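Local coordinates for protein glutamate--LysW ligase ArgX (Sulfolobus tokodaii, PDB 3VPB) that probably catalyses the ATP-dependent attachment of glutamate, through its amino group, to the gamma-carboxyl group of the C-terminal glutamate of the carrier protein LysW in arginine biosynthesis, at residues Ala112-Lys115 with Ala116-Arg120; Lys147-Ile150 with Glu151-Leu155; Lys217-Glu220 with Thr221-Ala225. One frame throughout, in Å; residues are numbered along the deposited sequence.

How the contacts relate
All three are i to i+4 contacts within one helix, in the ATP-grasp part of the chain. Contacts 1 and 2 sit on neighbouring helices, 110-120 and 143-153, that pack on each other: Ile150 of contact 2 lies against Ala113, Leu114 and Tyr117 of contact 1, with Tyr117 CE1 3.5 Å from Ile150 CD1. Contact 3, on helix 216-229, stands apart, its nearest atoms about 19 Å from contact 1 and about 23 Å from contact 2. Contact 2 is the most buried and polar, pressed against another subunit; contact 1 is partly buried and meets a different neighbouring subunit; contact 3 divides between an apolar face on a sheet and charged side chains outside.

Contact 1. Residues Ala112-Lys115 with Ala116-Arg120; sequences AALK and AYEQR
Tyr117 reaches back along helix 110-120 toward Ala113 and Leu114, one turn earlier. Its CB lies 3.5 Å from Leu114 O and its CG 3.4 Å from Ala113 O. The ring slides under that carbonyl oxygen, which stands over one face, displaced toward the rim; the nearest ring atom, CD2, is 3.3 Å from Ala113 O. CD1 meets Leu114 CD1 at 4.3 Å, and Ile150 packs at the CE1 edge. At the far end the hydroxyl leaves the helix and hydrogen-bonds Asp126. This course follows from a first torsion that sets CG opposite the carbonyl carbon (chi1 -60°). An alanine here is likely to leave Asp126 without its tyrosine partner and to open a gap beside Leu114 and Ile150.

Glu118, by contrast, runs extended across Leu114 at a slant, OE2 coming to 3.8 Å from Leu114 CG, a van der Waals contact of the carboxylate oxygen with the leucine branch. Beneath these side chains the backbone is a regular alpha-helix: Tyr117 N donates to Ala113 O at 2.9 Å, and Gln119 N to Lys115 O at 2.8 Å, the latter more bent (138°). Lys115 stretches outward to a salt bridge with Glu111 and a second one with Glu36 of a neighbouring subunit, whose Pro37 packs on Ala116 and Gln119.

The small residues Ala113 and Ala116 face strand 164-168 while Tyr117 meets helix 143-153, an arrangement characteristic of the ATP-grasp fold, in which helices cover one side of the antiparallel sheet whose other side helps to enclose the nucleotide.

Contact 2. Residues Lys147-Ile150 with Glu151-Leu155; sequences KTII and EHREL
From Lys147 to Glu154 the backbone keeps alpha-helical bonding, with Glu151 N on Lys147 O, His152 N on Thr148 O, Arg153 N on Ile149 O and Glu154 N on Ile150 O, the last the longest and most bent (3.2 Å, 143°). Thr148 O takes a second donor: His152 ND1 binds it at 2.7 Å, from the opposite face of the carbonyl plane to His152 N. The side-chain donor stands well above that plane, whereas the oxygen lies close to the plane of the imidazole, at its edge. Thr148 and His152 run side by side, and CE1 of the ring comes to 3.3 Å from Thr148 OG1. That hydroxyl, held opposite the backbone N (chi1 -169°), meets Ser138 of a neighbouring subunit and a water 3.0 Å away, which in turn donates to Glu151 OE2.

On the next flank Ile149 and Arg153 also point the same way. A bend at the second torsion of the arginine (chi2 -76°) brings its guanidinium back alongside Ile149, whose CG2 methyl lies over one face, 3.7 Å from Arg153 NH2. NH1 forms a salt bridge with Asp126, while NE hydrogen-bonds His152 of the neighbouring subunit. Glu151 makes a salt bridge with Arg200 of that subunit. A second water lies 2.8 Å from Ile150 O and 2.9 Å from Glu154 OE2.

The imidazole is thus fixed by its own helix through ND1, and NE2 is probably met in the same way by Arg153 of that copy. A donor at ND1 and a probable acceptor at NE2 are consistent with a neutral ring protonated on ND1, at an interface that also holds the Glu151-Arg200 ion pair.

Contact 3. Residues Lys217-Glu220 with Thr221-Ala225; sequences KLKE and TVVKA
Thr221 grips the turn before it twice, since both its OG1 and its N donate to Lys217 O, at 2.7 and 3.0 Å, from opposite faces of the carbonyl plane. A first torsion that places OG1 beside the backbone N (chi1 -58°) folds the hydroxyl back onto the helix, so the polar group is satisfied locally. Next to it the apolar side is close-set: Leu218 CD1 meets Val222 CG2 at 4.2 Å, and the same valine methyl lies 3.4 Å from Leu218 O. Both residues are buried, packing on Ile238 of strand 233-241, with Leu186 and Cys189 of strand 185-193 adding to the cover.

The other flank is looser. Lys219 passes Val223 loosely, its CG 4.3 Å from Val223 CG2, while Glu220 is extended and Lys224, bent at its second torsion, leads away; both touch their partners across the contact chiefly through CB and the backbone. The carboxylate of Glu220 lies close to the like charge of Glu216, and Lys217 has a long, weak ion pair with Asp215.

Amphipathic helices of this kind are general; what belongs to the ATP-grasp fold is a helix packed on the antiparallel sheet of the lobe that carries metal ligands, here Glu250 on strand 245-252.

Contact 1. Residues Ala112-Lys115 with Ala116-Arg120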
ATOM      1  N   ALA B 112      -2.715  16.295  13.608  1.00 15.93           N
ATOM      2  CA  ALA B 112      -2.614  17.643  13.071  1.00 16.24           C
ATOM      3  C   ALA B 112      -3.776  18.001  12.126  1.00 14.83           C
ATOM      4  O   ALA B 112      -4.221  19.137  12.111  1.00 15.00           O
ATOM      5  CB  ALA B 112      -1.294  17.831  12.367  1.00 15.77           C
ATOM      6  N   ALA B 113      -4.251  17.038  11.336  1.00 15.24           N
ATOM      7  CA  ALA B 113      -5.373  17.288  10.400  1.00 14.94           C
ATOM      8  C   ALA B 113      -6.639  17.716  11.161  1.00 15.46           C
ATOM      9  O   ALA B 113      -7.331  18.694  10.790  1.00 15.10           O
ATOM     10  CB  ALA B 113      -5.644  16.057   9.526  1.00 14.76           C
ATOM     11  N   LEU B 114      -6.931  16.996  12.245  1.00 16.35           N
ATOM     12  CA  LEU B 114      -8.115  17.312  13.043  1.00 17.53           C
ATOM     13  C   LEU B 114      -8.007  18.702  13.652  1.00 17.54           C
ATOM     14  O   LEU B 114      -8.986  19.468  13.600  1.00 17.68           O
ATOM     15  CB  LEU B 114      -8.433  16.228  14.078  1.00 17.22           C
ATOM     16  CG  LEU B 114      -9.742  16.445  14.867  1.00 19.86           C
ATOM     17  CD1 LEU B 114     -11.006  16.350  13.964  1.00 20.79           C
ATOM     18  CD2 LEU B 114      -9.823  15.441  16.015  1.00 20.63           C
ATOM     19  N   LYS B 115      -6.839  19.030  14.216  1.00 17.99           N
ATOM     20  CA  LYS B 115      -6.541  20.418  14.651  1.00 18.80           C
ATOM     21  C   LYS B 115      -6.733  21.490  13.569  1.00 18.99           C
ATOM     22  O   LYS B 115      -7.297  22.573  13.838  1.00 18.59           O
ATOM     23  CB  LYS B 115      -5.138  20.515  15.239  1.00 18.88           C
ATOM     24  CG  LYS B 115      -5.036  19.848  16.590  1.00 21.67           C
ATOM     25  CD  LYS B 115      -3.592  19.824  17.109  1.00 25.47           C
ATOM     26  CE  LYS B 115      -3.537  18.953  18.363  1.00 28.47           C
ATOM     27  NZ  LYS B 115      -2.134  18.832  18.846  1.00 28.33           N
ATOM     28  N   ALA B 116      -6.265  21.195  12.360  1.00 19.13           N
ATOM     29  CA  ALA B 116      -6.467  22.088  11.215  1.00 19.78           C
ATOM     30  C   ALA B 116      -7.942  22.339  10.913  1.00 20.29           C
ATOM     31  O   ALA B 116      -8.337  23.486  10.700  1.00 20.43           O
ATOM     32  CB  ALA B 116      -5.737  21.569   9.958  1.00 19.42           C
ATOM     33  N   TYR B 117      -8.750  21.276  10.878  1.00 20.14           N
ATOM     34  CA  TYR B 117     -10.203  21.416  10.673  1.00 21.45           C
ATOM     35  C   TYR B 117     -10.798  22.290  11.756  1.00 23.49           C
ATOM     36  O   TYR B 117     -11.601  23.198  11.473  1.00 24.46           O
ATOM     37  CB  TYR B 117     -10.927  20.042  10.712  1.00 19.90           C
ATOM     38  CG  TYR B 117     -10.498  19.006   9.678  1.00 18.35           C
ATOM     39  CD1 TYR B 117     -10.882  17.656   9.832  1.00 17.64           C
ATOM     40  CD2 TYR B 117      -9.727  19.345   8.562  1.00 18.86           C
ATOM     41  CE1 TYR B 117     -10.503  16.692   8.901  1.00 17.55           C
ATOM     42  CE2 TYR B 117      -9.320  18.380   7.633  1.00 17.98           C
ATOM     43  CZ  TYR B 117      -9.730  17.049   7.808  1.00 18.43           C
ATOM     44  OH  TYR B 117      -9.368  16.063   6.921  1.00 20.45           O
ATOM     45  N   GLU B 118     -10.408  22.002  12.997  1.00 25.07           N
ATOM     46  CA  GLU B 118     -10.860  22.764  14.169  1.00 27.53           C
ATOM     47  C   GLU B 118     -10.454  24.245  14.128  1.00 28.06           C
ATOM     48  O   GLU B 118     -11.219  25.104  14.587  1.00 29.20           O
ATOM     49  CB  GLU B 118     -10.390  22.096  15.467  1.00 27.32           C
ATOM     50  CG  GLU B 118     -11.108  20.774  15.739  1.00 30.44           C
ATOM     51  CD  GLU B 118     -10.484  19.948  16.851  1.00 33.15           C
ATOM     52  OE1 GLU B 118      -9.322  20.235  17.256  1.00 33.36           O
ATOM     53  OE2 GLU B 118     -11.177  19.004  17.328  1.00 34.02           O
ATOM     54  N   GLN B 119      -9.280  24.545  13.575  1.00 28.39           N
ATOM     55  CA  GLN B 119      -8.784  25.932  13.495  1.00 29.37           C
ATOM     56  C   GLN B 119      -9.504  26.738  12.436  1.00 29.68           C
ATOM     57  O   GLN B 119      -9.739  27.931  12.625  1.00 29.99           O
ATOM     58  CB  GLN B 119      -7.275  25.975  13.208  1.00 29.25           C
ATOM     59  CG  GLN B 119      -6.422  25.690  14.439  1.00 30.82           C
ATOM     60  CD  GLN B 119      -4.930  25.608  14.151  1.00 32.99           C
ATOM     61  OE1 GLN B 119      -4.174  25.004  14.920  1.00 34.27           O
ATOM     62  NE2 GLN B 119      -4.496  26.220  13.056  1.00 34.87           N
ATOM     63  N   ARG B 120      -9.836  26.067  11.333  1.00 29.60           N
ATOM     64  CA  ARG B 120     -10.426  26.660  10.129  1.00 30.17           C
ATOM     65  C   ARG B 120     -11.951  26.667  10.140  1.00 29.15           C
ATOM     66  O   ARG B 120     -12.583  27.573   9.606  1.00 29.93           O
ATOM     67  CB  ARG B 120     -10.052  25.804   8.934  1.00 30.76           C
ATOM     68  CG  ARG B 120      -8.805  26.129   8.246  1.00 33.22           C
ATOM     69  CD  ARG B 120      -9.042  25.837   6.771  1.00 37.80           C
ATOM     70  NE  ARG B 120      -9.719  26.986   6.193  1.00 41.92           N
ATOM     71  CZ  ARG B 120      -9.084  28.057   5.745  1.00 41.12           C
ATOM     72  NH1 ARG B 120      -7.748  28.101   5.758  1.00 40.45           N
ATOM     73  NH2 ARG B 120      -9.789  29.066   5.266  1.00 41.89           N
TER

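Contact 2. Residues Lys147-Ile150 with Glu151-Leu155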
ATOM      1  N   LYS B 147     -13.443  13.280  10.061  1.00 15.72           N
ATOM      2  CA  LYS B 147     -12.876  12.102  10.760  1.00 15.80           C
ATOM      3  C   LYS B 147     -12.714  10.891   9.848  1.00 16.00           C
ATOM      4  O   LYS B 147     -11.710  10.177   9.937  1.00 14.38           O
ATOM      5  CB  LYS B 147     -13.746  11.719  11.973  1.00 16.55           C
ATOM      6  CG  LYS B 147     -13.543  12.636  13.180  1.00 17.63           C
ATOM      7  CD  LYS B 147     -14.505  12.311  14.327  1.00 19.75           C
ATOM      8  CE  LYS B 147     -13.889  12.705  15.642  1.00 22.75           C
ATOM      9  NZ  LYS B 147     -14.865  12.959  16.734  1.00 24.33           N
ATOM     10  N   THR B 148     -13.699  10.649   8.986  1.00 15.26           N
ATOM     11  CA  THR B 148     -13.612   9.481   8.099  1.00 16.48           C
ATOM     12  C   THR B 148     -12.559   9.684   7.014  1.00 15.64           C
ATOM     13  O   THR B 148     -11.827   8.756   6.687  1.00 16.55           O
ATOM     14  CB  THR B 148     -14.981   9.000   7.546  1.00 17.62           C
ATOM     15  OG1 THR B 148     -14.801   7.717   6.924  1.00 20.16           O
ATOM     16  CG2 THR B 148     -15.513   9.943   6.521  1.00 18.26           C
ATOM     17  N   ILE B 149     -12.421  10.908   6.513  1.00 15.54           N
ATOM     18  CA  ILE B 149     -11.350  11.196   5.546  1.00 16.11           C
ATOM     19  C   ILE B 149      -9.976  11.015   6.191  1.00 15.98           C
ATOM     20  O   ILE B 149      -9.077  10.398   5.606  1.00 17.25           O
ATOM     21  CB  ILE B 149     -11.511  12.609   4.876  1.00 16.26           C
ATOM     22  CG1 ILE B 149     -12.818  12.686   4.074  1.00 18.22           C
ATOM     23  CG2 ILE B 149     -10.284  12.946   3.946  1.00 17.71           C
ATOM     24  CD1 ILE B 149     -12.951  11.664   2.952  1.00 20.04           C
ATOM     25  N   ILE B 150      -9.792  11.543   7.399  1.00 15.17           N
ATOM     26  CA  ILE B 150      -8.523  11.341   8.114  1.00 15.22           C
ATOM     27  C   ILE B 150      -8.162   9.862   8.203  1.00 15.70           C
ATOM     28  O   ILE B 150      -7.026   9.479   7.929  1.00 15.66           O
ATOM     29  CB  ILE B 150      -8.568  11.973   9.519  1.00 15.71           C
ATOM     30  CG1 ILE B 150      -8.468  13.505   9.396  1.00 15.60           C
ATOM     31  CG2 ILE B 150      -7.439  11.451  10.397  1.00 16.93           C
ATOM     32  CD1 ILE B 150      -8.783  14.238  10.709  1.00 15.84           C
ATOM     33  N   GLU B 151      -9.139   9.035   8.569  1.00 15.30           N
ATOM     34  CA  GLU B 151      -8.895   7.602   8.695  1.00 16.93           C
ATOM     35  C   GLU B 151      -8.481   6.975   7.369  1.00 16.42           C
ATOM     36  O   GLU B 151      -7.576   6.136   7.326  1.00 17.41           O
ATOM     37  CB  GLU B 151     -10.156   6.878   9.211  1.00 16.93           C
ATOM     38  CG  GLU B 151     -10.450   7.056  10.692  1.00 20.06           C
ATOM     39  CD  GLU B 151     -11.583   6.150  11.200  1.00 22.55           C
ATOM     40  OE1 GLU B 151     -11.751   6.049  12.434  1.00 23.35           O
ATOM     41  OE2 GLU B 151     -12.291   5.548  10.370  1.00 23.34           O
ATOM     42  N   HIS B 152      -9.190   7.348   6.306  1.00 15.56           N
ATOM     43  CA  HIS B 152      -8.879   6.865   4.976  1.00 16.80           C
ATOM     44  C   HIS B 152      -7.476   7.255   4.512  1.00 17.43           C
ATOM     45  O   HIS B 152      -6.777   6.398   3.955  1.00 17.68           O
ATOM     46  CB  HIS B 152      -9.935   7.308   3.969  1.00 16.97           C
ATOM     47  CG  HIS B 152     -11.198   6.492   4.029  1.00 17.28           C
ATOM     48  ND1 HIS B 152     -12.123   6.617   5.046  1.00 17.43           N
ATOM     49  CD2 HIS B 152     -11.683   5.543   3.195  1.00 18.01           C
ATOM     50  CE1 HIS B 152     -13.122   5.772   4.837  1.00 16.76           C
ATOM     51  NE2 HIS B 152     -12.874   5.103   3.727  1.00 18.26           N
ATOM     52  N   ARG B 153      -7.060   8.513   4.751  1.00 17.32           N
ATOM     53  CA  ARG B 153      -5.711   8.923   4.328  1.00 18.65           C
ATOM     54  C   ARG B 153      -4.622   8.116   5.055  1.00 19.55           C
ATOM     55  O   ARG B 153      -3.542   7.866   4.500  1.00 20.04           O
ATOM     56  CB  ARG B 153      -5.462  10.424   4.532  1.00 19.02           C
ATOM     57  CG  ARG B 153      -6.395  11.367   3.776  1.00 19.66           C
ATOM     58  CD  ARG B 153      -6.086  11.502   2.284  1.00 17.79           C
ATOM     59  NE  ARG B 153      -7.156  12.303   1.671  1.00 18.48           N
ATOM     60  CZ  ARG B 153      -7.195  13.630   1.628  1.00 18.79           C
ATOM     61  NH1 ARG B 153      -6.194  14.346   2.115  1.00 17.04           N
ATOM     62  NH2 ARG B 153      -8.250  14.238   1.088  1.00 16.49           N
ATOM     63  N   GLU B 154      -4.895   7.723   6.297  1.00 21.05           N
ATOM     64  CA  GLU B 154      -3.891   7.031   7.110  1.00 22.83           C
ATOM     65  C   GLU B 154      -3.496   5.678   6.554  1.00 23.22           C
ATOM     66  O   GLU B 154      -2.455   5.123   6.941  1.00 22.97           O
ATOM     67  CB  GLU B 154      -4.373   6.872   8.564  1.00 23.74           C
ATOM     68  CG  GLU B 154      -4.335   8.160   9.342  1.00 26.60           C
ATOM     69  CD  GLU B 154      -2.927   8.690   9.496  1.00 31.67           C
ATOM     70  OE1 GLU B 154      -2.162   8.083  10.277  1.00 34.11           O
ATOM     71  OE2 GLU B 154      -2.584   9.701   8.833  1.00 32.73           O
ATOM     72  N   LEU B 155      -4.329   5.140   5.666  1.00 23.67           N
ATOM     73  CA  LEU B 155      -4.106   3.816   5.093  1.00 24.43           C
ATOM     74  C   LEU B 155      -3.535   3.866   3.668  1.00 24.36           C
ATOM     75  O   LEU B 155      -3.483   2.853   2.971  1.00 25.44           O
ATOM     76  CB  LEU B 155      -5.404   2.999   5.146  1.00 25.46           C
ATOM     77  CG  LEU B 155      -5.778   2.276   6.448  1.00 27.36           C
ATOM     78  CD1 LEU B 155      -5.691   3.151   7.668  1.00 31.30           C
ATOM     79  CD2 LEU B 155      -7.159   1.613   6.384  1.00 28.08           C
TER
HETATM   80  O   HOH W   1     -14.561   6.000   9.368  1.00 22.08           O
HETATM   81  O   HOH W   2      -4.912  11.255   8.026  1.00 22.88           O

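Contact 3. Residues Lys217-Glu220 with Thr221-Ala225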
ATOM      1  N   LYS B 217      -5.723  41.125 -15.712  1.00 28.78           N
ATOM      2  CA  LYS B 217      -5.388  40.619 -14.381  1.00 28.26           C
ATOM      3  C   LYS B 217      -5.135  39.112 -14.445  1.00 26.53           C
ATOM      4  O   LYS B 217      -4.262  38.614 -13.768  1.00 25.41           O
ATOM      5  CB  LYS B 217      -6.504  40.893 -13.370  1.00 28.90           C
ATOM      6  CG  LYS B 217      -6.871  42.371 -13.181  1.00 31.52           C
ATOM      7  CD  LYS B 217      -8.395  42.581 -13.075  1.00 33.53           C
ATOM      8  CE  LYS B 217      -9.089  42.482 -14.451  1.00 35.99           C
ATOM      9  NZ  LYS B 217      -8.295  43.103 -15.589  1.00 37.09           N
ATOM     10  N   LEU B 218      -5.920  38.407 -15.255  1.00 25.64           N
ATOM     11  CA  LEU B 218      -5.745  36.948 -15.410  1.00 24.72           C
ATOM     12  C   LEU B 218      -4.408  36.634 -16.063  1.00 24.17           C
ATOM     13  O   LEU B 218      -3.664  35.784 -15.571  1.00 24.08           O
ATOM     14  CB  LEU B 218      -6.873  36.343 -16.235  1.00 24.11           C
ATOM     15  CG  LEU B 218      -6.855  34.826 -16.446  1.00 21.31           C
ATOM     16  CD1 LEU B 218      -6.673  34.058 -15.126  1.00 21.71           C
ATOM     17  CD2 LEU B 218      -8.103  34.399 -17.186  1.00 23.80           C
ATOM     18  N   LYS B 219      -4.107  37.329 -17.162  1.00 23.65           N
ATOM     19  CA  LYS B 219      -2.857  37.112 -17.881  1.00 23.35           C
ATOM     20  C   LYS B 219      -1.664  37.360 -16.958  1.00 22.72           C
ATOM     21  O   LYS B 219      -0.736  36.564 -16.932  1.00 22.13           O
ATOM     22  CB  LYS B 219      -2.768  38.013 -19.133  1.00 24.05           C
ATOM     23  CG  LYS B 219      -1.362  38.078 -19.768  1.00 25.81           C
ATOM     24  CD  LYS B 219      -1.057  39.512 -20.247  1.00 30.28           C
ATOM     25  CE  LYS B 219       0.428  39.922 -20.086  1.00 31.68           C
ATOM     26  NZ  LYS B 219       1.001  40.104 -18.694  1.00 31.46           N
ATOM     27  N   GLU B 220      -1.714  38.466 -16.211  1.00 23.06           N
ATOM     28  CA  GLU B 220      -0.637  38.889 -15.313  1.00 23.73           C
ATOM     29  C   GLU B 220      -0.424  37.859 -14.213  1.00 23.55           C
ATOM     30  O   GLU B 220       0.709  37.566 -13.837  1.00 23.51           O
ATOM     31  CB  GLU B 220      -0.993  40.242 -14.676  1.00 25.01           C
ATOM     32  CG  GLU B 220      -0.942  41.388 -15.647  1.00 26.69           C
ATOM     33  CD  GLU B 220      -1.722  42.640 -15.192  1.00 33.22           C
ATOM     34  OE1 GLU B 220      -2.444  42.616 -14.153  1.00 34.08           O
ATOM     35  OE2 GLU B 220      -1.610  43.664 -15.902  1.00 34.75           O
ATOM     36  N   THR B 221      -1.532  37.322 -13.707  1.00 23.20           N
ATOM     37  CA  THR B 221      -1.480  36.291 -12.669  1.00 23.38           C
ATOM     38  C   THR B 221      -0.765  35.054 -13.189  1.00 22.91           C
ATOM     39  O   THR B 221       0.176  34.582 -12.548  1.00 22.82           O
ATOM     40  CB  THR B 221      -2.884  35.918 -12.169  1.00 23.09           C
ATOM     41  OG1 THR B 221      -3.522  37.100 -11.665  1.00 24.66           O
ATOM     42  CG2 THR B 221      -2.792  34.890 -11.060  1.00 23.09           C
ATOM     43  N   VAL B 222      -1.226  34.532 -14.333  1.00 22.72           N
ATOM     44  CA  VAL B 222      -0.628  33.336 -14.939  1.00 23.23           C
ATOM     45  C   VAL B 222       0.859  33.563 -15.227  1.00 22.76           C
ATOM     46  O   VAL B 222       1.700  32.737 -14.864  1.00 21.87           O
ATOM     47  CB  VAL B 222      -1.353  32.904 -16.243  1.00 23.04           C
ATOM     48  CG1 VAL B 222      -0.650  31.737 -16.923  1.00 24.29           C
ATOM     49  CG2 VAL B 222      -2.803  32.542 -15.964  1.00 24.39           C
ATOM     50  N   VAL B 223       1.186  34.679 -15.880  1.00 22.15           N
ATOM     51  CA  VAL B 223       2.571  34.900 -16.275  1.00 22.14           C
ATOM     52  C   VAL B 223       3.502  34.956 -15.060  1.00 21.61           C
ATOM     53  O   VAL B 223       4.569  34.344 -15.063  1.00 21.89           O
ATOM     54  CB  VAL B 223       2.736  36.108 -17.242  1.00 22.53           C
ATOM     55  CG1 VAL B 223       4.215  36.423 -17.483  1.00 24.40           C
ATOM     56  CG2 VAL B 223       2.048  35.785 -18.594  1.00 23.44           C
ATOM     57  N   LYS B 224       3.091  35.674 -14.021  1.00 21.19           N
ATOM     58  CA  LYS B 224       3.898  35.779 -12.815  1.00 21.11           C
ATOM     59  C   LYS B 224       4.096  34.395 -12.159  1.00 21.02           C
ATOM     60  O   LYS B 224       5.218  34.022 -11.780  1.00 20.54           O
ATOM     61  CB  LYS B 224       3.268  36.771 -11.849  1.00 21.62           C
ATOM     62  CG  LYS B 224       4.037  36.961 -10.534  1.00 23.97           C
ATOM     63  CD  LYS B 224       5.355  37.672 -10.766  1.00 29.87           C
ATOM     64  CE  LYS B 224       6.364  37.399  -9.643  1.00 31.71           C
ATOM     65  NZ  LYS B 224       7.748  37.832 -10.061  1.00 35.65           N
ATOM     66  N   ALA B 225       3.013  33.628 -12.066  1.00 20.19           N
ATOM     67  CA  ALA B 225       3.047  32.287 -11.446  1.00 20.16           C
ATOM     68  C   ALA B 225       4.032  31.342 -12.151  1.00 20.86           C
ATOM     69  O   ALA B 225       4.892  30.697 -11.519  1.00 20.06           O
ATOM     70  CB  ALA B 225       1.639  31.695 -11.415  1.00 19.02           C
TER